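Local coordinates for serpin B3 (Homo sapiens, PDB 4ZK3), which probably inhibits proteases by the conformational trapping mechanism of the serpin family and, as the Pso p27 form linked to psoriasis, builds large aggregates, at residues F11-F16 against Y29-T35; N48-I53 against G303-I307; Y113-Y119 against S315-G319; R144-N148 against N161-E165; W186-K192 against V336-G340. All coordinates share one frame; numbering follows the deposited sequence.

Interaction 1. Residues F11-F16 against Y29-T35; sequences FMFDLF and YSPISIT
Tyr-29 and Met-12 meet in a buried contact between helices 4-19 and 31-42 of the serpin fold, near the shutter region of the central sheet; the axes of the short segments cross at 105°. The polar link is one hydrogen bond, Tyr-29 OH to Met-12 O, 2.6 Å long. Its donor stands above the carbonyl plane, and Phe-16 N, making the ordinary helical bond, reaches the same oxygen from the opposite face. With chi1 near 62°, Tyr-29 throws its ring across to the helix. The start of helix 31-42 has a cap of its own: Ser-30 OG accepts from Ser-33 N at 3.1 Å. These serines also tie the helix to strands 380-387 and 340-351, Ser-30 OG to Leu-382 O and Ser-33 OG to Thr-347 OG1.

The rest is mainly apolar packing. Met-12 lies alongside Pro-31, pointing the same way, with CG to CG at 3.7 Å. Leu-15 and Ile-34 come tip to tip, their CD1 atoms 3.9 Å apart, and Leu-15 CD1 also rests over one face of the Phe-11 ring. At the edge of that ring, in its plane, Ile-34 CG2 sits 3.8 Å from Phe-11 CE2.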
# COMPACT_ATOMS: atom_id res chain seq x y z
N PHE A 11 -10.25 3.16 3.73
CA PHE A 11 -9.55 3.95 2.71
C PHE A 11 -8.96 3.06 1.65
O PHE A 11 -9.11 3.34 0.44
CB PHE A 11 -8.46 4.81 3.40
CG PHE A 11 -7.65 5.62 2.47
CD1 PHE A 11 -8.23 6.49 1.59
CD2 PHE A 11 -6.24 5.57 2.52
CE1 PHE A 11 -7.47 7.29 0.74
CE2 PHE A 11 -5.47 6.34 1.66
CZ PHE A 11 -6.08 7.21 0.76
N MET A 12 -8.36 1.94 2.07
CA MET A 12 -7.86 0.91 1.13
C MET A 12 -8.95 0.44 0.14
O MET A 12 -8.72 0.40 -1.07
CB MET A 12 -7.26 -0.30 1.89
CG MET A 12 -6.73 -1.48 1.02
SD MET A 12 -6.39 -2.88 2.08
CE MET A 12 -8.03 -3.63 2.03
N PHE A 13 -10.16 0.12 0.61
CA PHE A 13 -11.22 -0.27 -0.33
C PHE A 13 -11.73 0.89 -1.19
O PHE A 13 -12.07 0.68 -2.39
CB PHE A 13 -12.36 -0.96 0.38
CG PHE A 13 -12.04 -2.37 0.76
CD1 PHE A 13 -11.88 -3.32 -0.23
CD2 PHE A 13 -11.82 -2.73 2.09
CE1 PHE A 13 -11.56 -4.63 0.09
CE2 PHE A 13 -11.49 -4.03 2.43
CZ PHE A 13 -11.36 -4.99 1.43
N ASP A 14 -11.75 2.10 -0.62
CA ASP A 14 -12.19 3.25 -1.39
C ASP A 14 -11.19 3.42 -2.52
O ASP A 14 -11.57 3.78 -3.65
CB ASP A 14 -12.28 4.53 -0.60
CG ASP A 14 -13.26 4.46 0.56
OD1 ASP A 14 -14.05 3.50 0.69
OD2 ASP A 14 -13.17 5.38 1.39
N LEU A 15 -9.91 3.13 -2.25
CA LEU A 15 -8.93 3.24 -3.35
C LEU A 15 -9.17 2.21 -4.40
O LEU A 15 -9.09 2.52 -5.60
CB LEU A 15 -7.48 3.14 -2.88
CG LEU A 15 -6.97 4.36 -2.12
CD1 LEU A 15 -5.65 4.01 -1.40
CD2 LEU A 15 -6.78 5.61 -2.89
N PHE A 16 -9.38 0.99 -3.95
CA PHE A 16 -9.49 -0.15 -4.84
C PHE A 16 -10.58 0.06 -5.91
O PHE A 16 -10.36 -0.26 -7.07
CB PHE A 16 -9.76 -1.41 -4.03
CG PHE A 16 -9.75 -2.64 -4.87
CD1 PHE A 16 -8.57 -3.23 -5.25
CD2 PHE A 16 -10.93 -3.19 -5.34
CE1 PHE A 16 -8.56 -4.35 -6.05
CE2 PHE A 16 -10.94 -4.32 -6.13
CZ PHE A 16 -9.74 -4.88 -6.51
N TYR A 29 -0.66 -2.02 -4.40
CA TYR A 29 -0.43 -0.72 -3.77
C TYR A 29 -0.35 -0.92 -2.25
O TYR A 29 -0.74 -1.99 -1.72
CB TYR A 29 -1.53 0.29 -4.08
CG TYR A 29 -2.94 -0.06 -3.61
CD1 TYR A 29 -3.76 -0.92 -4.38
CD2 TYR A 29 -3.50 0.55 -2.50
CE1 TYR A 29 -5.06 -1.25 -3.95
CE2 TYR A 29 -4.78 0.24 -2.08
CZ TYR A 29 -5.56 -0.67 -2.80
OH TYR A 29 -6.87 -0.93 -2.41
N SER A 30 0.28 0.06 -1.63
CA SER A 30 0.36 0.14 -0.17
C SER A 30 -0.54 1.23 0.35
O SER A 30 -0.16 2.41 0.36
CB SER A 30 1.77 0.41 0.32
OG SER A 30 1.71 0.60 1.75
N PRO A 31 -1.70 0.83 0.88
CA PRO A 31 -2.57 1.84 1.44
C PRO A 31 -1.95 2.58 2.62
O PRO A 31 -2.17 3.78 2.81
CB PRO A 31 -3.78 1.03 1.94
CG PRO A 31 -3.32 -0.40 2.02
CD PRO A 31 -2.23 -0.54 0.99
N ILE A 32 -1.12 1.90 3.39
CA ILE A 32 -0.49 2.52 4.58
C ILE A 32 0.49 3.60 4.18
O ILE A 32 0.60 4.66 4.84
CB ILE A 32 0.22 1.46 5.42
CG1 ILE A 32 -0.77 0.81 6.35
CG2 ILE A 32 1.26 2.09 6.33
CD1 ILE A 32 -1.34 1.78 7.39
N SER A 33 1.20 3.34 3.09
CA SER A 33 2.14 4.36 2.54
C SER A 33 1.40 5.61 2.16
O SER A 33 1.83 6.76 2.44
CB SER A 33 2.89 3.75 1.36
OG SER A 33 3.60 4.76 0.67
N ILE A 34 0.24 5.42 1.57
CA ILE A 34 -0.55 6.57 1.13
C ILE A 34 -1.16 7.29 2.33
O ILE A 34 -1.12 8.52 2.41
CB ILE A 34 -1.62 6.14 0.17
CG1 ILE A 34 -0.96 5.46 -1.01
CG2 ILE A 34 -2.38 7.35 -0.27
CD1 ILE A 34 -1.89 4.73 -1.93
N THR A 35 -1.69 6.54 3.26
CA THR A 35 -2.18 7.13 4.51
C THR A 35 -1.12 7.95 5.18
O THR A 35 -1.34 9.08 5.61
CB THR A 35 -2.71 6.07 5.45
OG1 THR A 35 -3.86 5.47 4.85
CG2 THR A 35 -3.12 6.71 6.74

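Interaction 2. Residues N48-I53 against G303-I307; sequences NTAQQI and GMVDI
Gly-303, with positive phi, ends helix 296-302 in a Schellman motif, and the loop that follows runs close beside helix 47-57, helix C of the serpin fold, with the CA atoms of Thr-49 and Asp-306 5.3 Å apart. Gln-52 makes most of the polar links. Its chain is extended beyond CG (chi2 175°), which sets OE1 against two successive backbone amides. Asp-306 N gives a nearly straight bond of 2.9 Å on a lone pair of OE1, in the carbonyl plane, while Val-305 N comes from above that plane at 3.0 Å. Water 1 donates to OE1 as well and joins it to Thr-49 O and Ile-307 N. The amide's other end, Gln-52 NE2, makes a weak bond to Asp-306 OD1. Asp-306 OD2 receives Asn-48 ND2 at 3.1 Å from above the carboxylate plane, so both carboxylate oxygens are tied to the helix.

On the inner side the contact turns apolar: Ile-53 CG1 meets Met-304 CG at 3.9 Å, and Thr-49 CG2 meets Ile-307 CD1 at 3.7 Å. Ile-53 and Ile-307 both pack on Val-41 of helix 31-42, Thr-49 OG1 is bonded to Asp-313 N, and the backbone of Ile-307 pairs with Leu-325 where strand 325-336 begins.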
# COMPACT_ATOMS: atom_id res chain seq x y z
N ASN A 48 -11.23 23.66 6.12
CA ASN A 48 -11.88 22.74 5.22
C ASN A 48 -10.90 21.79 4.52
O ASN A 48 -11.26 20.63 4.24
CB ASN A 48 -12.63 23.53 4.16
CG ASN A 48 -13.92 22.87 3.76
OD1 ASN A 48 -14.70 22.45 4.62
ND2 ASN A 48 -14.15 22.78 2.44
N THR A 49 -9.69 22.30 4.23
CA THR A 49 -8.63 21.54 3.55
C THR A 49 -8.41 20.28 4.44
O THR A 49 -8.53 19.15 3.97
CB THR A 49 -7.34 22.37 3.30
OG1 THR A 49 -7.55 23.35 2.28
CG2 THR A 49 -6.22 21.51 2.76
N ALA A 50 -8.24 20.50 5.74
CA ALA A 50 -8.05 19.41 6.68
C ALA A 50 -9.25 18.50 6.78
O ALA A 50 -9.11 17.25 6.86
CB ALA A 50 -7.64 19.94 8.08
N GLN A 51 -10.46 19.09 6.79
CA GLN A 51 -11.63 18.26 6.98
C GLN A 51 -11.86 17.29 5.80
O GLN A 51 -12.21 16.15 5.99
CB GLN A 51 -12.89 19.11 7.25
CG GLN A 51 -14.01 18.33 7.94
CD GLN A 51 -13.56 17.73 9.29
OE1 GLN A 51 -12.77 18.34 10.03
NE2 GLN A 51 -14.05 16.52 9.61
N GLN A 52 -11.62 17.72 4.58
CA GLN A 52 -11.69 16.82 3.42
C GLN A 52 -10.65 15.64 3.49
O GLN A 52 -10.90 14.50 3.07
CB GLN A 52 -11.44 17.65 2.16
CG GLN A 52 -12.64 18.54 1.83
CD GLN A 52 -12.42 19.48 0.68
OE1 GLN A 52 -11.36 19.52 0.05
NE2 GLN A 52 -13.44 20.28 0.40
N ILE A 53 -9.47 15.93 4.03
CA ILE A 53 -8.41 14.90 4.09
C ILE A 53 -8.82 13.89 5.10
O ILE A 53 -8.79 12.69 4.82
CB ILE A 53 -7.02 15.50 4.44
CG1 ILE A 53 -6.54 16.30 3.27
CG2 ILE A 53 -5.97 14.41 4.77
CD1 ILE A 53 -5.42 17.23 3.63
N GLY A 303 -13.05 13.25 -2.62
CA GLY A 303 -13.44 14.32 -1.68
C GLY A 303 -12.37 15.35 -1.39
O GLY A 303 -12.67 16.40 -0.78
N MET A 304 -11.12 15.07 -1.78
CA MET A 304 -10.02 16.00 -1.50
C MET A 304 -9.90 17.01 -2.64
O MET A 304 -9.17 16.77 -3.63
CB MET A 304 -8.68 15.26 -1.22
CG MET A 304 -8.48 14.79 0.21
SD MET A 304 -7.06 13.62 0.36
CE MET A 304 -5.71 14.62 -0.22
N VAL A 305 -10.60 18.15 -2.49
CA VAL A 305 -10.61 19.20 -3.53
C VAL A 305 -9.82 20.46 -3.21
O VAL A 305 -9.07 20.94 -4.07
CB VAL A 305 -12.03 19.63 -4.03
CG1 VAL A 305 -12.33 18.99 -5.39
CG2 VAL A 305 -13.12 19.26 -3.06
N ASP A 306 -10.01 21.01 -2.01
CA ASP A 306 -9.38 22.32 -1.68
C ASP A 306 -7.81 22.28 -1.84
O ASP A 306 -7.15 23.25 -2.24
CB ASP A 306 -9.71 22.72 -0.21
CG ASP A 306 -11.21 23.17 0.01
OD1 ASP A 306 -12.08 22.85 -0.84
OD2 ASP A 306 -11.49 23.80 1.10
N ILE A 307 -7.25 21.12 -1.48
CA ILE A 307 -5.82 20.87 -1.41
C ILE A 307 -5.20 20.99 -2.78
O ILE A 307 -4.01 21.33 -2.91
CB ILE A 307 -5.57 19.47 -0.78
CG1 ILE A 307 -4.12 19.23 -0.49
CG2 ILE A 307 -6.02 18.36 -1.72
CD1 ILE A 307 -3.62 19.93 0.72
O HOH W 1 -8.62 19.22 0.79

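Interaction 3. Residues Y113-Y119 against S315-G319; sequences YLFLQEY and SGMTG
Tyr-113 touches Thr-318 first, its OH standing 3.3 Å from the methyl CG2 of that threonine, with the two side chains passing at a slant. This is where, in the serpin fold, the loop entering helix 117-127 (helix E of the family) meets the short, weakly bonded helix 315-318. Leu-114 contributes through its backbone: water 2 donates both to Leu-114 O and to Thr-318 O, bridging the two segments. Phe-115 follows, and the edge of its ring faces Met-317 O, while Tyr-113 CD2 lies over one of its faces.

Leu-116, the residue at the N-cap position of helix 117-127, forms the direct backbone bond. Its N donates to Met-317 O at 2.8 Å, almost straight at 173°. Its side chain spreads over the last turn of the short helix, CD1 lying 3.2 Å from Thr-318 O and CD2 3.6 Å from Gly-319 N. Gly-319 leaves the helix with positive phi and has no side chain to meet CD1.

Tyr-119, in the first turn of the helix, closes the contact on the buried side. Its CB lies 3.2 Å from Gly-316 O. The extended Met-317 runs alongside the tyrosine, pointing the same way, and places CG over the centre of the ring in a CH-pi contact, 3.8 Å from the centroid. Met-317 SD adds an oblique Met-aromatic contact, and CE ends 3.6 Å from Tyr-119 OH. That hydroxyl is hydrogen-bonded to Met-40 O in helix 31-42, while Phe-115 and Met-317 rest on Leu-174 and the Tyr-119 ring on Leu-176 of strand 174-185.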
# COMPACT_ATOMS: atom_id res chain seq x y z
N TYR A 113 13.60 27.88 1.52
CA TYR A 113 12.22 28.04 1.87
C TYR A 113 12.02 27.71 3.32
O TYR A 113 12.56 26.74 3.78
CB TYR A 113 11.40 27.14 1.00
CG TYR A 113 9.92 27.42 1.05
CD1 TYR A 113 9.38 28.47 0.34
CD2 TYR A 113 9.06 26.59 1.75
CE1 TYR A 113 8.02 28.73 0.38
CE2 TYR A 113 7.72 26.83 1.76
CZ TYR A 113 7.21 27.91 1.10
OH TYR A 113 5.87 28.13 1.14
N LEU A 114 11.26 28.51 4.05
CA LEU A 114 11.15 28.30 5.50
C LEU A 114 9.80 27.69 5.86
O LEU A 114 8.75 28.24 5.48
CB LEU A 114 11.34 29.61 6.28
CG LEU A 114 12.71 30.27 6.14
CD1 LEU A 114 12.65 31.76 6.45
CD2 LEU A 114 13.72 29.57 7.02
N PHE A 115 9.83 26.58 6.61
CA PHE A 115 8.60 25.95 7.16
C PHE A 115 8.43 26.36 8.60
O PHE A 115 9.39 26.73 9.24
CB PHE A 115 8.65 24.39 7.07
CG PHE A 115 8.66 23.90 5.66
CD1 PHE A 115 7.49 23.85 4.93
CD2 PHE A 115 9.85 23.59 5.04
CE1 PHE A 115 7.50 23.45 3.60
CE2 PHE A 115 9.89 23.24 3.70
CZ PHE A 115 8.71 23.17 2.96
N LEU A 116 7.22 26.28 9.12
CA LEU A 116 6.97 26.58 10.52
C LEU A 116 7.65 25.57 11.38
O LEU A 116 7.56 24.36 11.08
CB LEU A 116 5.47 26.52 10.77
CG LEU A 116 4.74 27.69 11.40
CD1 LEU A 116 5.18 29.01 10.80
CD2 LEU A 116 3.24 27.45 11.23
N GLN A 117 8.32 26.01 12.45
CA GLN A 117 9.01 25.08 13.33
C GLN A 117 8.02 24.11 13.92
O GLN A 117 8.26 22.91 14.00
CB GLN A 117 9.74 25.81 14.43
CG GLN A 117 10.70 24.91 15.20
CD GLN A 117 11.79 24.35 14.27
OE1 GLN A 117 12.31 25.06 13.45
NE2 GLN A 117 12.07 23.09 14.38
N GLU A 118 6.88 24.65 14.30
CA GLU A 118 5.74 23.84 14.71
C GLU A 118 5.48 22.65 13.75
O GLU A 118 5.30 21.55 14.20
CB GLU A 118 4.49 24.73 14.73
CG GLU A 118 3.42 24.30 15.71
CD GLU A 118 2.09 25.06 15.49
OE1 GLU A 118 2.04 26.05 14.70
OE2 GLU A 118 1.09 24.63 16.09
N TYR A 119 5.43 22.90 12.45
CA TYR A 119 5.12 21.86 11.47
C TYR A 119 6.24 20.81 11.42
O TYR A 119 5.96 19.60 11.51
CB TYR A 119 4.83 22.46 10.09
CG TYR A 119 4.52 21.43 9.05
CD1 TYR A 119 3.44 20.57 9.20
CD2 TYR A 119 5.38 21.23 7.94
CE1 TYR A 119 3.18 19.60 8.27
CE2 TYR A 119 5.12 20.25 7.00
CZ TYR A 119 4.04 19.43 7.18
OH TYR A 119 3.78 18.43 6.29
N SER A 315 -1.68 26.47 5.63
CA SER A 315 -1.01 27.53 6.37
C SER A 315 -0.37 26.99 7.62
O SER A 315 0.47 27.67 8.27
CB SER A 315 -2.02 28.64 6.72
OG SER A 315 -3.03 28.18 7.59
N GLY A 316 -0.75 25.77 8.01
CA GLY A 316 -0.05 25.08 9.12
C GLY A 316 1.39 24.63 8.79
O GLY A 316 2.19 24.25 9.68
N MET A 317 1.72 24.67 7.51
CA MET A 317 3.08 24.31 7.06
C MET A 317 4.02 25.51 7.15
O MET A 317 5.20 25.33 7.45
CB MET A 317 3.07 23.82 5.64
CG MET A 317 2.46 22.43 5.49
SD MET A 317 2.58 21.81 3.81
CE MET A 317 1.82 20.22 3.89
N THR A 318 3.48 26.70 6.85
CA THR A 318 4.27 27.89 6.62
C THR A 318 3.93 29.06 7.53
O THR A 318 4.78 29.88 7.76
CB THR A 318 4.15 28.34 5.14
OG1 THR A 318 2.77 28.32 4.75
CG2 THR A 318 4.91 27.36 4.20
N GLY A 319 2.73 29.11 8.08
CA GLY A 319 2.25 30.29 8.80
C GLY A 319 1.32 31.19 7.96
O GLY A 319 0.80 32.19 8.45
O HOH W 2 7.61 29.81 7.91

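Interaction 4. Residues R144-N148 against N161-E165; sequences RKKIN and NLIPE
Asn-148 and Ile-163 are joined by two hydrogen bonds at the tight centre of the contact. Asn-148 OD1 accepts from Ile-163 N at 2.8 Å, and its ND2 donates to Ile-163 O at 3.0 Å, so one side-chain amide bonds both the N and the O of a single residue. Arg-144, its chain bent at chi3 (76°), gives that carbonyl a second donor, NH1, at 2.7 Å: the arginine approaches in the carbonyl plane, whereas Asn-148 ND2 comes from above it. The salt bridge of Arg-144 NH2 is made with Glu-141 of the same helix. Nearby, Ile-147 CG2 packs on Ile-163 CD1 at 3.8 Å.

The helix 140-153 is the one that lies across the central sheet in serpins, and 161-165 belongs to the link that follows it on the way to strand 174-185. Ile-147 and Ile-163 both touch Val-175 of that strand, and Leu-162 reaches Ala-346 and Ala-348 of strand 340-351.

Toward solvent the grip slackens at Glu-165, which lays its CG over one face of the guanidinium, 3.5 Å from Arg-144 NH2; its carboxylate stays farther off, with OE1 4.8 Å from Arg-144 NH2. At the other end, water 3 donates to Asn-148 O and accepts from Leu-162 N.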
# COMPACT_ATOMS: atom_id res chain seq x y z
N ARG A 144 14.66 16.13 -8.41
CA ARG A 144 13.81 14.95 -8.75
C ARG A 144 14.62 13.65 -8.63
O ARG A 144 14.23 12.70 -7.91
CB ARG A 144 13.15 15.10 -10.12
CG ARG A 144 12.17 14.00 -10.51
CD ARG A 144 11.61 14.23 -11.91
NE ARG A 144 12.59 13.88 -12.93
CZ ARG A 144 12.83 12.66 -13.38
NH1 ARG A 144 12.13 11.60 -12.95
NH2 ARG A 144 13.78 12.48 -14.26
N LYS A 145 15.78 13.62 -9.26
CA LYS A 145 16.59 12.41 -9.26
C LYS A 145 17.14 12.09 -7.93
O LYS A 145 17.25 10.94 -7.56
CB LYS A 145 17.71 12.46 -10.31
CG LYS A 145 17.16 12.56 -11.72
CD LYS A 145 18.27 12.53 -12.73
CE LYS A 145 17.73 12.81 -14.11
NZ LYS A 145 18.52 12.10 -15.15
N LYS A 146 17.52 13.08 -7.17
CA LYS A 146 17.92 12.81 -5.78
C LYS A 146 16.80 12.18 -4.92
O LYS A 146 17.06 11.31 -4.12
CB LYS A 146 18.36 14.10 -5.11
CG LYS A 146 18.98 13.95 -3.74
CD LYS A 146 19.73 15.23 -3.32
CE LYS A 146 20.03 16.15 -4.52
NZ LYS A 146 20.96 17.27 -4.20
N ILE A 147 15.55 12.62 -5.11
CA ILE A 147 14.43 12.08 -4.27
C ILE A 147 14.20 10.60 -4.69
O ILE A 147 14.12 9.71 -3.83
CB ILE A 147 13.17 12.91 -4.48
CG1 ILE A 147 13.40 14.31 -3.85
CG2 ILE A 147 11.92 12.28 -3.88
CD1 ILE A 147 12.45 15.37 -4.40
N ASN A 148 14.10 10.39 -6.00
CA ASN A 148 13.96 9.06 -6.59
C ASN A 148 15.06 8.10 -6.08
O ASN A 148 14.77 6.95 -5.78
CB ASN A 148 13.85 9.14 -8.13
CG ASN A 148 12.53 9.69 -8.63
OD1 ASN A 148 11.53 9.78 -7.93
ND2 ASN A 148 12.52 10.08 -9.87
N ASN A 161 12.41 5.57 -10.02
CA ASN A 161 11.77 6.63 -10.78
C ASN A 161 10.36 6.99 -10.22
O ASN A 161 9.39 7.24 -10.95
CB ASN A 161 11.79 6.33 -12.29
CG ASN A 161 11.54 7.58 -13.16
OD1 ASN A 161 10.59 7.65 -13.92
ND2 ASN A 161 12.43 8.55 -13.05
N LEU A 162 10.24 7.02 -8.90
CA LEU A 162 8.93 7.24 -8.28
C LEU A 162 8.22 8.45 -8.89
O LEU A 162 7.06 8.37 -9.20
CB LEU A 162 9.09 7.42 -6.76
CG LEU A 162 7.77 7.83 -6.05
CD1 LEU A 162 6.68 6.75 -6.17
CD2 LEU A 162 8.08 8.21 -4.61
N ILE A 163 8.98 9.55 -9.06
CA ILE A 163 8.46 10.80 -9.55
C ILE A 163 8.99 11.01 -11.00
O ILE A 163 10.17 11.33 -11.18
CB ILE A 163 8.87 11.99 -8.69
CG1 ILE A 163 8.47 11.83 -7.19
CG2 ILE A 163 8.20 13.24 -9.22
CD1 ILE A 163 9.14 12.86 -6.33
N PRO A 164 8.13 10.79 -12.01
CA PRO A 164 8.57 10.98 -13.39
C PRO A 164 8.70 12.47 -13.75
O PRO A 164 8.29 13.35 -12.99
CB PRO A 164 7.46 10.29 -14.20
CG PRO A 164 6.86 9.29 -13.26
CD PRO A 164 6.83 10.10 -11.97
N GLU A 165 9.30 12.74 -14.91
CA GLU A 165 9.55 14.11 -15.33
C GLU A 165 8.19 14.69 -15.49
O GLU A 165 7.24 13.96 -15.75
CB GLU A 165 10.25 14.13 -16.69
CG GLU A 165 11.48 13.24 -16.75
CD GLU A 165 12.09 13.23 -18.12
OE1 GLU A 165 12.09 12.14 -18.75
OE2 GLU A 165 12.52 14.34 -18.55
O HOH W 3 12.42 5.87 -6.83

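Interaction 5. Residues W186-K192 against V336-G340; sequences WEKKFNK and VTEEG
On one face of the Trp-186 indole lies Gly-340 CA, and on the opposite face Phe-190 CE1; the Tyr-236 ring also meets the indole, planes about 10° apart. The glycine makes a CH-pi contact, its CA 3.4 Å from the centroid of the five-membered ring. At the indole edge, NE1 donates to Thr-337 O at 3.0 Å, nearly along the C=O axis, and farther round CZ2 meets Val-336 CG1 at 4.1 Å. Phe-190 has Trp-186 CD1 and Glu-338 O at its ring edge.

Two backbone bonds flank the indole. Trp-186 N donates to Glu-339 O at 3.0 Å, and Phe-190 N to Glu-338 O at the same length, on a lone pair. Thr-337 OG1 accepts from Glu-339 N, an ST turn that shapes the bend. The charged chains touch mainly through carbon: Lys-192 CG lies 3.5 Å from Glu-338 CD, while that carboxylate is held by Arg-286 and Thr-195 OG1.

This corresponds to the breach of serpins; strand 340-351, paired with both 174-185 and 325-336, is consistent with an inserted reactive loop. Around it, Trp-186 packs on Ile-234 of strand 229-235, and Phe-190 on Leu-282 and Leu-284 of strand 276-294.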
# COMPACT_ATOMS: atom_id res chain seq x y z
N TRP A 186 8.57 -17.38 3.89
CA TRP A 186 7.39 -18.15 4.24
C TRP A 186 7.75 -18.93 5.44
O TRP A 186 8.89 -19.34 5.57
CB TRP A 186 7.01 -19.14 3.14
CG TRP A 186 6.56 -18.55 1.89
CD1 TRP A 186 7.13 -18.75 0.66
CD2 TRP A 186 5.51 -17.58 1.68
NE1 TRP A 186 6.49 -18.01 -0.30
CE2 TRP A 186 5.48 -17.30 0.28
CE3 TRP A 186 4.59 -16.92 2.52
CZ2 TRP A 186 4.57 -16.38 -0.28
CZ3 TRP A 186 3.71 -16.05 1.98
CH2 TRP A 186 3.69 -15.77 0.58
N GLU A 187 6.80 -19.13 6.33
CA GLU A 187 7.01 -20.04 7.41
C GLU A 187 7.29 -21.49 6.92
O GLU A 187 8.20 -22.15 7.45
CB GLU A 187 5.80 -20.02 8.34
CG GLU A 187 5.81 -21.15 9.39
CD GLU A 187 4.65 -21.02 10.34
OE1 GLU A 187 3.51 -21.20 9.94
OE2 GLU A 187 4.89 -20.66 11.49
N LYS A 188 6.47 -21.95 5.96
CA LYS A 188 6.66 -23.18 5.21
C LYS A 188 7.00 -22.89 3.76
O LYS A 188 6.12 -22.57 2.91
CB LYS A 188 5.42 -24.01 5.26
CG LYS A 188 5.13 -24.53 6.67
CD LYS A 188 3.72 -25.09 6.84
CE LYS A 188 3.26 -25.12 8.31
NZ LYS A 188 1.77 -25.33 8.46
N LYS A 189 8.28 -22.97 3.45
CA LYS A 189 8.76 -22.69 2.11
C LYS A 189 8.23 -23.67 1.07
O LYS A 189 7.77 -24.73 1.40
CB LYS A 189 10.25 -22.65 2.09
CG LYS A 189 10.78 -21.47 2.86
CD LYS A 189 12.27 -21.29 2.68
CE LYS A 189 12.75 -20.10 3.49
NZ LYS A 189 14.04 -19.65 2.92
N PHE A 190 8.17 -23.24 -0.18
CA PHE A 190 7.83 -24.13 -1.25
C PHE A 190 9.11 -24.84 -1.67
O PHE A 190 10.15 -24.24 -1.57
CB PHE A 190 7.28 -23.34 -2.41
CG PHE A 190 5.91 -22.77 -2.16
CD1 PHE A 190 5.76 -21.52 -1.53
CD2 PHE A 190 4.77 -23.48 -2.55
CE1 PHE A 190 4.50 -21.00 -1.31
CE2 PHE A 190 3.49 -22.95 -2.32
CZ PHE A 190 3.35 -21.70 -1.71
N ASN A 191 9.04 -26.09 -2.17
CA ASN A 191 10.21 -26.71 -2.82
C ASN A 191 10.33 -26.38 -4.30
O ASN A 191 9.39 -26.63 -5.07
CB ASN A 191 10.18 -28.21 -2.65
CG ASN A 191 11.52 -28.87 -3.03
OD1 ASN A 191 12.18 -28.48 -4.01
ND2 ASN A 191 11.93 -29.87 -2.24
N LYS A 192 11.44 -25.80 -4.74
CA LYS A 192 11.57 -25.47 -6.16
C LYS A 192 11.44 -26.72 -7.05
O LYS A 192 10.99 -26.63 -8.22
CB LYS A 192 12.87 -24.75 -6.45
CG LYS A 192 12.87 -23.27 -6.08
CD LYS A 192 14.20 -22.86 -5.44
CE LYS A 192 15.30 -22.56 -6.43
NZ LYS A 192 15.13 -21.17 -6.96
N VAL A 336 6.62 -12.78 -5.49
CA VAL A 336 6.44 -14.01 -4.72
C VAL A 336 7.28 -15.15 -5.34
O VAL A 336 7.26 -15.35 -6.54
CB VAL A 336 4.91 -14.30 -4.71
CG1 VAL A 336 4.56 -15.72 -4.32
CG2 VAL A 336 4.24 -13.29 -3.77
N THR A 337 8.04 -15.85 -4.50
CA THR A 337 8.89 -16.95 -4.88
C THR A 337 8.63 -18.08 -3.90
O THR A 337 7.82 -17.94 -2.97
CB THR A 337 10.41 -16.61 -4.79
OG1 THR A 337 10.80 -16.54 -3.40
CG2 THR A 337 10.72 -15.29 -5.50
N GLU A 338 9.33 -19.20 -4.12
CA GLU A 338 9.34 -20.34 -3.19
C GLU A 338 9.90 -20.03 -1.80
O GLU A 338 9.52 -20.69 -0.81
CB GLU A 338 10.14 -21.52 -3.83
CG GLU A 338 9.50 -22.11 -5.07
CD GLU A 338 9.87 -21.44 -6.39
OE1 GLU A 338 10.44 -20.32 -6.40
OE2 GLU A 338 9.59 -22.00 -7.48
N GLU A 339 10.81 -19.05 -1.70
CA GLU A 339 11.40 -18.68 -0.39
C GLU A 339 10.52 -17.78 0.48
O GLU A 339 10.51 -17.92 1.72
CB GLU A 339 12.80 -18.02 -0.53
CG GLU A 339 13.95 -19.06 -0.75
CD GLU A 339 13.87 -19.76 -2.12
OE1 GLU A 339 13.49 -19.08 -3.12
OE2 GLU A 339 14.16 -20.98 -2.20
N GLY A 340 9.82 -16.87 -0.20
CA GLY A 340 8.91 -15.92 0.41
C GLY A 340 8.46 -14.79 -0.49
O GLY A 340 8.09 -14.97 -1.67

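How the interactions relate
Interaction 1 is the most central contact, about 5 Å from the chain's centre, with every touching residue buried and one tyrosine bond amid apolar packing. Interaction 4 is buried though farther out, and 2, 3 and 5 are partly buried; 2, 4 and 5 are more polar. Interactions 2 and 3, their centres about 19 Å apart, both lean on helix 31-42, which also supplies interaction 1; interaction 2 relies on a glutamine and a carboxylate, interaction 3 on a methionine and aromatic rings. Interactions 4 and 5 both border strand 340-351: interaction 4 lays Leu-162 and Ile-163 on it and holds the Ile-163 backbone by amide and guanidinium bonds, while interaction 5 sets Gly-340 at its start against an indole face.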